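Local coordinates for p800 reaction center core protein (Heliobacterium modesticaldum, PDB 5V8K) that forms the core of the homodimeric photosynthetic reaction center, holding bacteriochlorophyll g pigments in the membrane and binding a [4Fe-4S] cluster, at residues L65-L70 / F232-E237; F220-W225 / K261-G266. All coordinates share one frame; numbering follows the deposited sequence.

Contact 1 of 2, residues L65-L70 / F232-E237. With GBF (Bacteriochlorophyll g), chain Q.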
loop_
_atom_site.group_PDB
_atom_site.type_symbol
_atom_site.label_atom_id
_atom_site.label_comp_id
_atom_site.label_asym_id
_atom_site.label_seq_id
_atom_site.Cartn_x
_atom_site.Cartn_y
_atom_site.Cartn_z
ATOM N N LEU A 65 -36.996 -12.651 -1.921
ATOM C CA LEU A 65 -38.451 -12.511 -1.838
ATOM C C LEU A 65 -39.062 -12.743 -3.203
ATOM O O LEU A 65 -40.087 -13.428 -3.340
ATOM C CB LEU A 65 -38.856 -11.122 -1.343
ATOM C CG LEU A 65 -38.544 -10.693 0.084
ATOM C CD1 LEU A 65 -39.168 -9.346 0.338
ATOM C CD2 LEU A 65 -39.071 -11.691 1.038
ATOM N N TYR A 66 -38.449 -12.135 -4.218
ATOM C CA TYR A 66 -38.864 -12.297 -5.599
ATOM C C TYR A 66 -38.909 -13.763 -6.003
ATOM O O TYR A 66 -39.899 -14.234 -6.568
ATOM C CB TYR A 66 -37.906 -11.510 -6.481
ATOM C CG TYR A 66 -38.110 -11.742 -7.939
ATOM C CD1 TYR A 66 -39.216 -11.221 -8.588
ATOM C CD2 TYR A 66 -37.194 -12.489 -8.675
ATOM C CE1 TYR A 66 -39.411 -11.435 -9.950
ATOM C CE2 TYR A 66 -37.378 -12.708 -10.020
ATOM C CZ TYR A 66 -38.480 -12.175 -10.640
ATOM O OH TYR A 66 -38.672 -12.393 -11.962
ATOM N N GLN A 67 -37.832 -14.497 -5.732
ATOM C CA GLN A 67 -37.774 -15.907 -6.097
ATOM C C GLN A 67 -38.832 -16.718 -5.356
ATOM O O GLN A 67 -39.300 -17.737 -5.864
ATOM C CB GLN A 67 -36.375 -16.454 -5.802
ATOM C CG GLN A 67 -36.157 -17.921 -6.228
ATOM C CD GLN A 67 -34.856 -18.498 -5.686
ATOM O OE1 GLN A 67 -34.382 -18.120 -4.612
ATOM N NE2 GLN A 67 -34.270 -19.413 -6.440
ATOM N N LEU A 68 -39.220 -16.297 -4.154
ATOM C CA LEU A 68 -40.260 -17.013 -3.423
ATOM C C LEU A 68 -41.662 -16.753 -3.964
ATOM O O LEU A 68 -42.620 -17.375 -3.489
ATOM C CB LEU A 68 -40.213 -16.648 -1.950
ATOM C CG LEU A 68 -38.887 -17.047 -1.291
ATOM C CD1 LEU A 68 -38.625 -16.171 -0.111
ATOM C CD2 LEU A 68 -38.926 -18.507 -0.885
ATOM N N GLY A 69 -41.800 -15.910 -4.971
ATOM C CA GLY A 69 -43.121 -15.570 -5.471
ATOM C C GLY A 69 -43.875 -14.545 -4.653
ATOM O O GLY A 69 -45.084 -14.385 -4.852
ATOM N N LEU A 70 -43.200 -13.825 -3.775
ATOM C CA LEU A 70 -43.819 -12.805 -2.954
ATOM C C LEU A 70 -43.684 -11.437 -3.617
ATOM O O LEU A 70 -42.910 -11.246 -4.549
ATOM C CB LEU A 70 -43.176 -12.817 -1.559
ATOM C CG LEU A 70 -43.292 -14.169 -0.834
ATOM C CD1 LEU A 70 -42.581 -14.174 0.521
ATOM C CD2 LEU A 70 -44.762 -14.589 -0.662
ATOM N N PHE A 232 -29.553 -19.709 -9.580
ATOM C CA PHE A 232 -29.202 -18.375 -9.128
ATOM C C PHE A 232 -29.501 -17.300 -10.156
ATOM O O PHE A 232 -29.162 -16.134 -9.934
ATOM C CB PHE A 232 -27.724 -18.343 -8.727
ATOM C CG PHE A 232 -27.397 -19.297 -7.661
ATOM C CD1 PHE A 232 -27.642 -18.968 -6.340
ATOM C CD2 PHE A 232 -26.865 -20.535 -7.966
ATOM C CE1 PHE A 232 -27.357 -19.857 -5.332
ATOM C CE2 PHE A 232 -26.575 -21.424 -6.974
ATOM C CZ PHE A 232 -26.834 -21.089 -5.648
ATOM N N GLY A 233 -30.137 -17.655 -11.272
ATOM C CA GLY A 233 -30.642 -16.645 -12.196
ATOM C C GLY A 233 -31.736 -15.760 -11.618
ATOM O O GLY A 233 -32.119 -14.763 -12.253
ATOM N N PHE A 234 -32.260 -16.094 -10.439
ATOM C CA PHE A 234 -33.295 -15.225 -9.891
ATOM C C PHE A 234 -32.718 -13.864 -9.549
ATOM O O PHE A 234 -33.452 -12.884 -9.508
ATOM C CB PHE A 234 -33.960 -15.863 -8.661
ATOM C CG PHE A 234 -33.079 -15.919 -7.428
ATOM C CD1 PHE A 234 -33.066 -14.849 -6.538
ATOM C CD2 PHE A 234 -32.283 -17.038 -7.151
ATOM C CE1 PHE A 234 -32.295 -14.855 -5.414
ATOM C CE2 PHE A 234 -31.479 -17.078 -5.977
ATOM C CZ PHE A 234 -31.475 -15.981 -5.113
ATOM N N MET A 235 -31.411 -13.780 -9.346
ATOM C CA MET A 235 -30.773 -12.497 -9.062
ATOM C C MET A 235 -30.607 -11.653 -10.316
ATOM O O MET A 235 -30.654 -10.422 -10.226
ATOM C CB MET A 235 -29.419 -12.717 -8.391
ATOM C CG MET A 235 -29.494 -12.947 -6.894
ATOM S SD MET A 235 -27.852 -13.324 -6.216
ATOM C CE MET A 235 -27.735 -15.104 -6.437
ATOM N N ARG A 236 -30.450 -12.277 -11.487
ATOM C CA ARG A 236 -30.494 -11.519 -12.742
ATOM C C ARG A 236 -31.902 -10.991 -12.996
ATOM O O ARG A 236 -32.087 -9.819 -13.334
ATOM C CB ARG A 236 -30.061 -12.382 -13.939
ATOM C CG ARG A 236 -28.589 -12.767 -14.027
ATOM C CD ARG A 236 -28.298 -13.534 -15.352
ATOM N NE ARG A 236 -28.948 -14.845 -15.371
ATOM C CZ ARG A 236 -30.035 -15.155 -16.077
ATOM N NH1 ARG A 236 -30.597 -14.260 -16.871
ATOM N NH2 ARG A 236 -30.560 -16.373 -15.992
ATOM N N GLU A 237 -32.902 -11.863 -12.865
ATOM C CA GLU A 237 -34.280 -11.495 -13.188
ATOM C C GLU A 237 -34.804 -10.427 -12.250
ATOM O O GLU A 237 -35.432 -9.466 -12.688
ATOM C CB GLU A 237 -35.169 -12.731 -13.113
ATOM C CG GLU A 237 -34.808 -13.810 -14.114
ATOM C CD GLU A 237 -35.567 -13.690 -15.382
ATOM O OE1 GLU A 237 -34.917 -13.304 -16.381
ATOM O OE2 GLU A 237 -36.795 -13.975 -15.373
HETATM MG MG GBF Q . -32.329 -26.223 -1.815
HETATM C CHA GBF Q . -33.899 -23.108 -1.879
HETATM C CHB GBF Q . -31.642 -25.914 -5.017
HETATM C CHC GBF Q . -30.243 -28.921 -1.306
HETATM C CHD GBF Q . -33.207 -26.361 1.659
HETATM N NA GBF Q . -32.651 -24.796 -3.140
HETATM C C1A GBF Q . -33.277 -23.621 -3.133
HETATM C C2A GBF Q . -32.962 -22.714 -4.279
HETATM C C3A GBF Q . -32.865 -23.828 -5.324
HETATM C C4A GBF Q . -32.357 -24.920 -4.445
HETATM C CMA GBF Q . -34.176 -24.239 -5.978
HETATM C CAA GBF Q . -31.653 -21.979 -3.982
HETATM C CBA GBF Q . -30.913 -21.481 -5.200
HETATM C CGA GBF Q . -29.952 -22.522 -5.725
HETATM O O1A GBF Q . -29.855 -22.691 -6.932
HETATM O O2A GBF Q . -29.395 -23.533 -4.837
HETATM N NB GBF Q . -31.028 -27.211 -3.020
HETATM C C1B GBF Q . -30.973 -27.063 -4.344
HETATM C C2B GBF Q . -30.210 -28.107 -4.878
HETATM C C3B GBF Q . -29.827 -28.917 -3.811
HETATM C C4B GBF Q . -30.384 -28.336 -2.671
HETATM C CMB GBF Q . -29.889 -28.271 -6.340
HETATM C CAB GBF Q . -29.003 -30.147 -3.815
HETATM C CBB GBF Q . -28.526 -30.817 -4.839
HETATM N NC GBF Q . -31.871 -27.377 -0.191
HETATM C C1C GBF Q . -31.003 -28.396 -0.144
HETATM C C2C GBF Q . -30.701 -29.206 1.072
HETATM C C3C GBF Q . -31.604 -28.328 1.815
HETATM C C4C GBF Q . -32.256 -27.335 1.100
HETATM C CMC GBF Q . -31.250 -30.628 0.889
HETATM C CAC GBF Q . -31.859 -28.491 3.260
HETATM C CBC GBF Q . -31.165 -29.544 4.090
HETATM N ND GBF Q . -33.281 -25.155 -0.395
HETATM C C1D GBF Q . -33.639 -25.215 0.871
HETATM C C2D GBF Q . -34.481 -24.035 1.579
HETATM C C3D GBF Q . -34.478 -23.336 0.360
HETATM C C4D GBF Q . -33.821 -23.924 -0.744
HETATM C CMD GBF Q . -35.039 -23.806 2.958
HETATM C CAD GBF Q . -35.041 -22.059 -0.149
HETATM O OBD GBF Q . -35.697 -21.076 0.349
HETATM C CBD GBF Q . -34.587 -21.850 -1.548
HETATM C CGD GBF Q . -35.726 -21.539 -2.487
HETATM O O1D GBF Q . -36.337 -22.371 -3.137
HETATM O O2D GBF Q . -36.112 -20.187 -2.665
HETATM C CED GBF Q . -37.222 -19.948 -3.553
HETATM C C1 GBF Q . -28.343 -24.384 -5.326
HETATM C C2 GBF Q . -27.971 -25.376 -4.257
HETATM C C3 GBF Q . -26.717 -25.648 -3.898
HETATM C C4 GBF Q . -25.572 -24.985 -4.596
HETATM C C5 GBF Q . -26.451 -26.632 -2.778
HETATM C C6 GBF Q . -25.928 -25.856 -1.580
HETATM C C7 GBF Q . -25.671 -26.790 -0.420
HETATM C C8 GBF Q . -24.505 -27.448 -0.243
HETATM C C9 GBF Q . -23.369 -27.289 -1.212
HETATM C C10 GBF Q . -24.258 -28.377 0.933
HETATM C C11 GBF Q . -25.387 -28.400 1.967
HETATM C C12 GBF Q . -24.955 -29.240 3.149
HETATM C C13 GBF Q . -25.799 -29.998 3.854
HETATM C C14 GBF Q . -27.262 -30.075 3.527
HETATM C C15 GBF Q . -25.284 -30.796 5.015
HETATM O O HOH W 1 -37.999 -14.958 -12.944
#
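Q67 lays its side-chain amide over one face of the F234 ring. This amide-on-ring stack joins the C-terminal end of helix 58-67, which closes in a Schellman motif at G69, to helix 234-240. The two planes are 23° apart. NE2 of Q67 lies 3.2 Å from CD2 of F234, and OE1 of Q67 sits 3.4 Å from CE2 of F234, above the rim of the ring. CG of Q67 is anti to the backbone N (chi1 -176°) and the chain runs on extended, which carries the amide along the ring. NE2 is also hydrogen-bonded to the backbone O of Q229, which helps fix the rotation of the amide. A bacteriochlorophyll g touches Q67, L68 and F232. Its ester oxygen O2D is 3.3 Å from OE1 of Q67, and its methyl CED is 3.5 Å from CD2 of L68. The F232 ring packs one face on the ester carbon CGA of this pigment, 3.4 Å from CZ. At the other end of the contact Y66 and E237 meet obliquely. One water links them, 2.8 Å from OH of Y66 and donating to OE2 of E237 at 2.9 Å.

Contact 2 of 2, residues F220-W225 / K261-G266; sequences FAMIIW and KQAILG. With GBF (Bacteriochlorophyll g), chain Y.
M222 of helix 200-224 lies along I264 and A263 of helix 258-291. The two helices form an antiparallel pair, predicted to be transmembrane, with local axes 9.8 Å apart and N-to-C directions at 164°. CB of M222 meets CG1 of I264 at 3.7 Å. CG then stands anti to the carbonyl carbon (chi1 -72°), and the extended chain slides past I264 in the opposite direction. SD touches CG1 of I264 and CB of A263, and the terminal CE ends 4.0 Å from CB of A263. I223 crosses I264 at about a right angle, with its CG1 3.6 Å from CD1 of I264. The contact is wholly apolar and buried. F220, I223 and I224 of helix 200-224 touch a bacteriochlorophyll g. The F220 ring points its edge at the magnesium, with CE2 3.5 Å from the pigment's NC, while C2 of the farnesyl tail lies over one face of the ring. Replacing F220 with an alanine would probably open a gap at the magnesium, beside the tail, and leave the tail less firmly placed. I224 CD1 packs on CAD of the same pigment, and I223 CD1 comes within 3.5 Å of its ester oxygen O2A.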
loop_
_atom_site.group_PDB
_atom_site.type_symbol
_atom_site.label_atom_id
_atom_site.label_comp_id
_atom_site.label_asym_id
_atom_site.label_seq_id
_atom_site.Cartn_x
_atom_site.Cartn_y
_atom_site.Cartn_z
ATOM N N PHE A 220 -18.871 -21.817 -7.726
ATOM C CA PHE A 220 -18.957 -22.351 -9.086
ATOM C C PHE A 220 -20.422 -22.559 -9.501
ATOM O O PHE A 220 -20.797 -22.290 -10.653
ATOM C CB PHE A 220 -18.167 -23.663 -9.216
ATOM C CG PHE A 220 -16.667 -23.483 -9.389
ATOM C CD1 PHE A 220 -15.841 -23.239 -8.299
ATOM C CD2 PHE A 220 -16.088 -23.583 -10.654
ATOM C CE1 PHE A 220 -14.458 -23.087 -8.467
ATOM C CE2 PHE A 220 -14.714 -23.433 -10.831
ATOM C CZ PHE A 220 -13.900 -23.183 -9.728
ATOM N N ALA A 221 -21.269 -23.033 -8.584
ATOM C CA ALA A 221 -22.662 -23.265 -8.948
ATOM C C ALA A 221 -23.382 -21.951 -9.276
ATOM O O ALA A 221 -24.248 -21.907 -10.153
ATOM C CB ALA A 221 -23.381 -24.002 -7.822
ATOM N N MET A 222 -23.041 -20.873 -8.586
ATOM C CA MET A 222 -23.673 -19.594 -8.889
ATOM C C MET A 222 -23.309 -19.063 -10.270
ATOM O O MET A 222 -24.059 -18.252 -10.821
ATOM C CB MET A 222 -23.296 -18.557 -7.826
ATOM C CG MET A 222 -23.936 -18.765 -6.493
ATOM S SD MET A 222 -23.362 -17.548 -5.274
ATOM C CE MET A 222 -24.473 -17.833 -3.871
ATOM N N ILE A 223 -22.152 -19.448 -10.816
ATOM C CA ILE A 223 -21.797 -19.080 -12.184
ATOM C C ILE A 223 -22.480 -20.004 -13.190
ATOM O O ILE A 223 -22.906 -19.564 -14.263
ATOM C CB ILE A 223 -20.268 -19.106 -12.356
ATOM C CG1 ILE A 223 -19.603 -18.062 -11.455
ATOM C CG2 ILE A 223 -19.859 -18.897 -13.839
ATOM C CD1 ILE A 223 -18.081 -18.247 -11.421
ATOM N N ILE A 224 -22.559 -21.290 -12.872
ATOM C CA ILE A 224 -22.915 -22.320 -13.839
ATOM C C ILE A 224 -24.411 -22.607 -13.824
ATOM O O ILE A 224 -25.015 -22.787 -14.878
ATOM C CB ILE A 224 -22.081 -23.591 -13.565
ATOM C CG1 ILE A 224 -20.603 -23.310 -13.864
ATOM C CG2 ILE A 224 -22.547 -24.750 -14.413
ATOM C CD1 ILE A 224 -19.651 -24.386 -13.393
ATOM N N TRP A 225 -25.046 -22.623 -12.649
ATOM C CA TRP A 225 -26.472 -22.960 -12.525
ATOM C C TRP A 225 -27.230 -21.641 -12.441
ATOM O O TRP A 225 -27.469 -21.096 -11.360
ATOM C CB TRP A 225 -26.715 -23.872 -11.324
ATOM C CG TRP A 225 -28.161 -24.255 -11.068
ATOM C CD1 TRP A 225 -28.821 -24.189 -9.875
ATOM C CD2 TRP A 225 -29.108 -24.772 -12.020
ATOM N NE1 TRP A 225 -30.109 -24.649 -10.018
ATOM C CE2 TRP A 225 -30.308 -25.016 -11.322
ATOM C CE3 TRP A 225 -29.043 -25.081 -13.378
ATOM C CZ2 TRP A 225 -31.450 -25.512 -11.945
ATOM C CZ3 TRP A 225 -30.166 -25.593 -13.997
ATOM C CH2 TRP A 225 -31.368 -25.787 -13.284
ATOM N N LYS A 261 -22.878 -11.628 -8.926
ATOM C CA LYS A 261 -21.460 -11.482 -8.619
ATOM C C LYS A 261 -21.218 -10.894 -7.234
ATOM O O LYS A 261 -20.178 -11.187 -6.637
ATOM C CB LYS A 261 -20.778 -10.668 -9.711
ATOM C CG LYS A 261 -20.712 -11.451 -10.971
ATOM C CD LYS A 261 -20.088 -10.701 -12.110
ATOM C CE LYS A 261 -20.974 -9.644 -12.613
ATOM N NZ LYS A 261 -20.356 -8.873 -13.707
ATOM N N GLN A 262 -22.163 -10.129 -6.677
ATOM C CA GLN A 262 -22.038 -9.726 -5.274
ATOM C C GLN A 262 -22.154 -10.935 -4.353
ATOM O O GLN A 262 -21.360 -11.093 -3.415
ATOM C CB GLN A 262 -23.086 -8.682 -4.908
ATOM C CG GLN A 262 -22.785 -7.302 -5.454
ATOM C CD GLN A 262 -23.995 -6.349 -5.407
ATOM O OE1 GLN A 262 -24.830 -6.422 -4.511
ATOM N NE2 GLN A 262 -24.058 -5.438 -6.351
ATOM N N ALA A 263 -23.098 -11.827 -4.635
ATOM C CA ALA A 263 -23.226 -13.040 -3.840
ATOM C C ALA A 263 -21.991 -13.917 -3.972
ATOM O O ALA A 263 -21.548 -14.546 -3.002
ATOM C CB ALA A 263 -24.447 -13.822 -4.273
ATOM N N ILE A 264 -21.439 -13.986 -5.175
ATOM C CA ILE A 264 -20.251 -14.791 -5.435
ATOM C C ILE A 264 -19.077 -14.262 -4.629
ATOM O O ILE A 264 -18.353 -15.021 -3.981
ATOM C CB ILE A 264 -19.945 -14.802 -6.943
ATOM C CG1 ILE A 264 -20.938 -15.713 -7.643
ATOM C CG2 ILE A 264 -18.497 -15.271 -7.214
ATOM C CD1 ILE A 264 -20.882 -15.629 -9.125
ATOM N N LEU A 265 -18.872 -12.953 -4.657
ATOM C CA LEU A 265 -17.758 -12.384 -3.934
ATOM C C LEU A 265 -17.905 -12.637 -2.449
ATOM O O LEU A 265 -16.932 -13.007 -1.790
ATOM C CB LEU A 265 -17.613 -10.902 -4.247
ATOM C CG LEU A 265 -16.433 -10.199 -3.562
ATOM C CD1 LEU A 265 -15.040 -10.851 -3.914
ATOM C CD2 LEU A 265 -16.441 -8.753 -3.919
ATOM N N GLY A 266 -19.131 -12.509 -1.916
ATOM C CA GLY A 266 -19.358 -12.845 -0.522
ATOM C C GLY A 266 -18.998 -14.275 -0.180
ATOM O O GLY A 266 -18.376 -14.530 0.852
HETATM MG MG GBF Y . -13.540 -24.442 -14.261
HETATM C CHA GBF Y . -16.620 -24.431 -15.896
HETATM C CHB GBF Y . -13.176 -21.246 -15.141
HETATM C CHC GBF Y . -10.909 -24.436 -12.042
HETATM C CHD GBF Y . -14.627 -27.555 -12.792
HETATM N NA GBF Y . -14.634 -23.143 -15.307
HETATM C C1A GBF Y . -15.709 -23.265 -16.094
HETATM C C2A GBF Y . -16.287 -21.998 -16.675
HETATM C C3A GBF Y . -15.001 -21.203 -16.724
HETATM C C4A GBF Y . -14.238 -21.900 -15.653
HETATM C CMA GBF Y . -14.304 -21.380 -18.088
HETATM C CAA GBF Y . -17.419 -21.247 -15.958
HETATM C CBA GBF Y . -17.220 -21.204 -14.451
HETATM C CGA GBF Y . -16.257 -20.124 -14.000
HETATM O O1A GBF Y . -16.114 -19.067 -14.581
HETATM O O2A GBF Y . -15.590 -20.295 -12.735
HETATM N NB GBF Y . -12.246 -23.008 -13.661
HETATM C C1B GBF Y . -12.184 -21.771 -14.171
HETATM C C2B GBF Y . -11.105 -21.123 -13.576
HETATM C C3B GBF Y . -10.486 -22.012 -12.720
HETATM C C4B GBF Y . -11.201 -23.211 -12.821
HETATM C CMB GBF Y . -10.666 -19.696 -13.793
HETATM C CAB GBF Y . -9.310 -21.579 -11.944
HETATM C CBB GBF Y . -8.671 -22.166 -10.983
HETATM N NC GBF Y . -12.941 -25.705 -12.781
HETATM C C1C GBF Y . -11.846 -25.579 -12.026
HETATM C C2C GBF Y . -11.373 -26.565 -11.022
HETATM C C3C GBF Y . -12.557 -27.385 -11.342
HETATM C C4C GBF Y . -13.400 -26.894 -12.332
HETATM C CMC GBF Y . -10.028 -27.129 -11.513
HETATM C CAC GBF Y . -12.863 -28.678 -10.684
HETATM C CBC GBF Y . -11.988 -29.254 -9.611
HETATM N ND GBF Y . -15.099 -25.725 -14.245
HETATM C C1D GBF Y . -15.512 -26.873 -13.739
HETATM C C2D GBF Y . -16.929 -27.543 -14.127
HETATM C C3D GBF Y . -17.169 -26.462 -14.948
HETATM C C4D GBF Y . -16.196 -25.439 -15.034
HETATM C CMD GBF Y . -17.717 -28.772 -13.797
HETATM C CAD GBF Y . -18.179 -26.186 -15.983
HETATM O OBD GBF Y . -19.389 -26.554 -16.138
HETATM C CBD GBF Y . -17.878 -24.837 -16.551
HETATM C CGD GBF Y . -17.697 -24.957 -18.028
HETATM O O1D GBF Y . -16.605 -25.238 -18.540
HETATM O O2D GBF Y . -18.859 -24.791 -18.845
HETATM C CED GBF Y . -18.674 -24.966 -20.244
HETATM C C1 GBF Y . -14.677 -19.306 -12.266
HETATM C C2 GBF Y . -14.447 -19.551 -10.809
HETATM C C3 GBF Y . -13.553 -18.837 -10.125
HETATM C C4 GBF Y . -12.731 -17.809 -10.825
HETATM C C5 GBF Y . -13.363 -19.092 -8.650
HETATM C C6 GBF Y . -12.026 -19.829 -8.433
HETATM C C7 GBF Y . -11.734 -20.015 -6.951
HETATM C C8 GBF Y . -11.191 -21.150 -6.452
HETATM C C9 GBF Y . -10.808 -22.310 -7.340
HETATM C C10 GBF Y . -10.868 -21.306 -4.985
HETATM C C11 GBF Y . -11.918 -20.858 -4.032
HETATM C C12 GBF Y . -11.657 -21.365 -2.629
HETATM C C13 GBF Y . -12.583 -21.245 -1.659
HETATM C C14 GBF Y . -12.276 -21.769 -0.293
HETATM C C15 GBF Y . -13.926 -20.587 -1.915
#

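The two contacts lie next to each other, their centres 14 Å apart. Along the chain their segments alternate: 65-70, 220-225, 232-237, 261-266. Helix 200-224 ends in contact 2, and a loop leads to helix 234-240 of contact 1. W225 and F232, near the two ends of that loop, approach each other: F232 N is 3.1 Å from W225 O, a probable hydrogen bond. The F232 ring also packs on M222, with CD2 of F232 3.5 Å from CA of M222. M235 of contact 1 reaches A263 of contact 2. Helices 58-67, 200-224, 234-240 and 258-291 thus meet in one region. The pigment at Q67 also touches A221 and W225 of contact 2, and a further bacteriochlorophyll g is shared by M222, F232, F234 and M235.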